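Local coordinates for hypothetical protein Atu0492 (PDB 2GMY) that is of unknown function but probably serves in antioxidant defence as an AhpD-like member of the carboxymuconolactone decarboxylase family, at residues 39-44 / 73-78. Residues are numbered along the deposited sequence; the frame is centred on the assembly and turned at random.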
loop_
_atom_site.group_PDB
_atom_site.type_symbol
_atom_site.label_atom_id
_atom_site.label_comp_id
_atom_site.label_asym_id
_atom_site.label_seq_id
_atom_site.Cartn_x
_atom_site.Cartn_y
_atom_site.Cartn_z
ATOM N N LYS A 39 -6.198 21.238 10.132
ATOM C CA LYS A 39 -5.069 20.899 11.002
ATOM C C LYS A 39 -5.270 19.570 11.706
ATOM O O LYS A 39 -4.345 18.755 11.785
ATOM C CB LYS A 39 -4.821 21.998 12.031
ATOM C CG LYS A 39 -4.222 23.258 11.421
ATOM C CD LYS A 39 -4.143 24.347 12.479
ATOM C CE LYS A 39 -3.368 25.525 11.966
ATOM N NZ LYS A 39 -2.906 26.339 13.120
ATOM N N LEU A 40 -6.480 19.342 12.211
ATOM C CA LEU A 40 -6.747 18.118 12.967
ATOM C C LEU A 40 -6.712 16.913 12.039
ATOM O O LEU A 40 -6.040 15.914 12.325
ATOM C CB LEU A 40 -8.085 18.214 13.712
ATOM C CG LEU A 40 -8.497 16.977 14.522
ATOM C CD1 LEU A 40 -7.423 16.566 15.535
ATOM C CD2 LEU A 40 -9.809 17.263 15.212
ATOM N N ARG A 41 -7.400 17.011 10.910
ATOM C CA ARG A 41 -7.462 15.854 10.000
ATOM C C ARG A 41 -6.092 15.465 9.439
ATOM O O ARG A 41 -5.720 14.279 9.479
ATOM C CB ARG A 41 -8.471 16.077 8.866
ATOM C CG ARG A 41 -8.555 14.910 7.880
ATOM C CD ARG A 41 -8.979 13.592 8.532
ATOM N NE ARG A 41 -8.852 12.527 7.532
ATOM C CZ ARG A 41 -8.896 11.230 7.811
ATOM N NH1 ARG A 41 -9.096 10.813 9.067
ATOM N NH2 ARG A 41 -8.749 10.351 6.822
ATOM N N ALA A 42 -5.325 16.448 8.956
ATOM C CA ALA A 42 -3.998 16.153 8.404
ATOM C C ALA A 42 -3.097 15.544 9.476
ATOM O O ALA A 42 -2.338 14.605 9.209
ATOM C CB ALA A 42 -3.368 17.404 7.788
ATOM N N SER A 43 -3.194 16.081 10.695
ATOM C CA SER A 43 -2.387 15.556 11.800
ATOM C C SER A 43 -2.712 14.093 12.126
ATOM O O SER A 43 -1.805 13.299 12.404
ATOM C CB SER A 43 -2.546 16.438 13.041
ATOM O OG SER A 43 -2.071 17.746 12.767
ATOM N N ILE A 44 -3.993 13.737 12.077
ATOM C CA ILE A 44 -4.387 12.347 12.285
ATOM C C ILE A 44 -3.768 11.469 11.180
ATOM O O ILE A 44 -3.152 10.425 11.462
ATOM C CB ILE A 44 -5.905 12.199 12.334
ATOM C CG1 ILE A 44 -6.451 12.850 13.609
ATOM C CG2 ILE A 44 -6.308 10.726 12.311
ATOM C CD1 ILE A 44 -7.968 13.109 13.570
ATOM N N SER A 73 -11.165 11.067 12.736
ATOM C CA SER A 73 -10.280 10.009 12.314
ATOM C C SER A 73 -10.994 9.070 11.350
ATOM O O SER A 73 -10.359 8.325 10.657
ATOM C CB SER A 73 -9.768 9.230 13.523
ATOM O OG SER A 73 -10.811 8.586 14.180
ATOM N N VAL A 74 -12.321 9.143 11.321
ATOM C CA VAL A 74 -13.167 8.196 10.587
ATOM C C VAL A 74 -14.315 8.940 9.889
ATOM O O VAL A 74 -15.430 8.444 9.758
ATOM C CB VAL A 74 -13.701 7.062 11.533
ATOM C CG1 VAL A 74 -12.552 6.183 12.033
ATOM C CG2 VAL A 74 -14.474 7.644 12.717
ATOM N N TRP A 75 -14.006 10.133 9.390
ATOM C CA TRP A 75 -15.049 11.046 8.936
ATOM C C TRP A 75 -15.914 10.532 7.809
ATOM O O TRP A 75 -17.069 10.945 7.695
ATOM C CB TRP A 75 -14.425 12.387 8.527
ATOM C CG TRP A 75 -13.604 12.286 7.290
ATOM C CD1 TRP A 75 -12.269 11.996 7.203
ATOM C CD2 TRP A 75 -14.069 12.471 5.953
ATOM N NE1 TRP A 75 -11.868 12.004 5.873
ATOM C CE2 TRP A 75 -12.955 12.285 5.089
ATOM C CE3 TRP A 75 -15.317 12.779 5.396
ATOM C CZ2 TRP A 75 -13.058 12.392 3.706
ATOM C CZ3 TRP A 75 -15.419 12.886 4.021
ATOM C CH2 TRP A 75 -14.299 12.701 3.187
ATOM N N ARG A 76 -15.364 9.666 6.945
ATOM C CA ARG A 76 -16.105 9.281 5.749
ATOM C C ARG A 76 -17.418 8.612 6.112
ATOM O O ARG A 76 -18.399 8.768 5.403
ATOM C CB ARG A 76 -15.293 8.360 4.842
ATOM C CG ARG A 76 -14.161 9.052 4.155
ATOM C CD ARG A 76 -13.727 8.314 2.888
ATOM N NE ARG A 76 -12.609 9.024 2.275
ATOM C CZ ARG A 76 -12.719 9.893 1.274
ATOM N NH1 ARG A 76 -13.899 10.159 0.721
ATOM N NH2 ARG A 76 -11.626 10.479 0.813
ATOM N N GLU A 77 -17.431 7.887 7.230
ATOM C CA GLU A 77 -18.638 7.170 7.650
ATOM C C GLU A 77 -19.496 7.881 8.705
ATOM O O GLU A 77 -20.463 7.295 9.224
ATOM C CB GLU A 77 -18.276 5.744 8.113
ATOM C CG GLU A 77 -17.985 4.778 6.963
ATOM C CD GLU A 77 -19.108 4.752 5.935
ATOM O OE1 GLU A 77 -20.296 4.841 6.337
ATOM O OE2 GLU A 77 -18.805 4.670 4.731
ATOM N N SER A 78 -19.167 9.137 9.014
ATOM C CA SER A 78 -19.859 9.874 10.077
ATOM C C SER A 78 -20.833 10.913 9.533
ATOM O O SER A 78 -20.442 11.768 8.718
ATOM C CB SER A 78 -18.858 10.571 10.991
ATOM O OG SER A 78 -19.555 11.316 11.969
HETATM O O HOH W 1 -10.282 7.772 7.970
#
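Ile44 and Ser73 bring the two backbones nearest, their CA atoms 6.3 Å apart, where helix 32-45 passes a loop that includes a 3-10 segment through Trp75 and Glu77. Three residues earlier in the helix, Arg41 spans the gap. Its CG lies anti to the backbone N (chi1 179°) and a bend at chi2 turns CD; the end of the side chain comes near the loop. There Arg41 NH1 gives a weak hydrogen bond to Ser73 O, 3.2 Å long but bent to 139° at the hydrogen. A water reinforces this link, accepting from Arg41 NH2 at 3.2 Å and donating to Ser73 O at 2.7 Å, and the carbonyl thus receives two donors. The indole of Trp75 meets the guanidinium edge-on: Trp75 CD1 stands 3.4 Å above the centre of one guanidinium face, and the planes are 78° apart. Arg41 NE and Trp75 NE1 are both donors, so their closeness is no mutual bond; instead Asp93 on helix 83-96 takes both, OD1 in a salt bridge with Arg41 NE and OD2 in a hydrogen bond from Trp75 NE1. One carboxylate thus bonds to both, which would help hold the two side chains in place relative to each other. Beside it, Ile44 packs by van der Waals contact on Ser73, CG2 lying 4.0 Å from Ser73 CB. Ser73 also packs on Ile44 of the second subunit, placing this edge beside the subunit interface. The whole is a partly buried set of polar bonds, Arg41 and Trp75 sharing Asp93, that ties the loop to helices 32-45 and 83-96 of the all-helical AhpD-like fold.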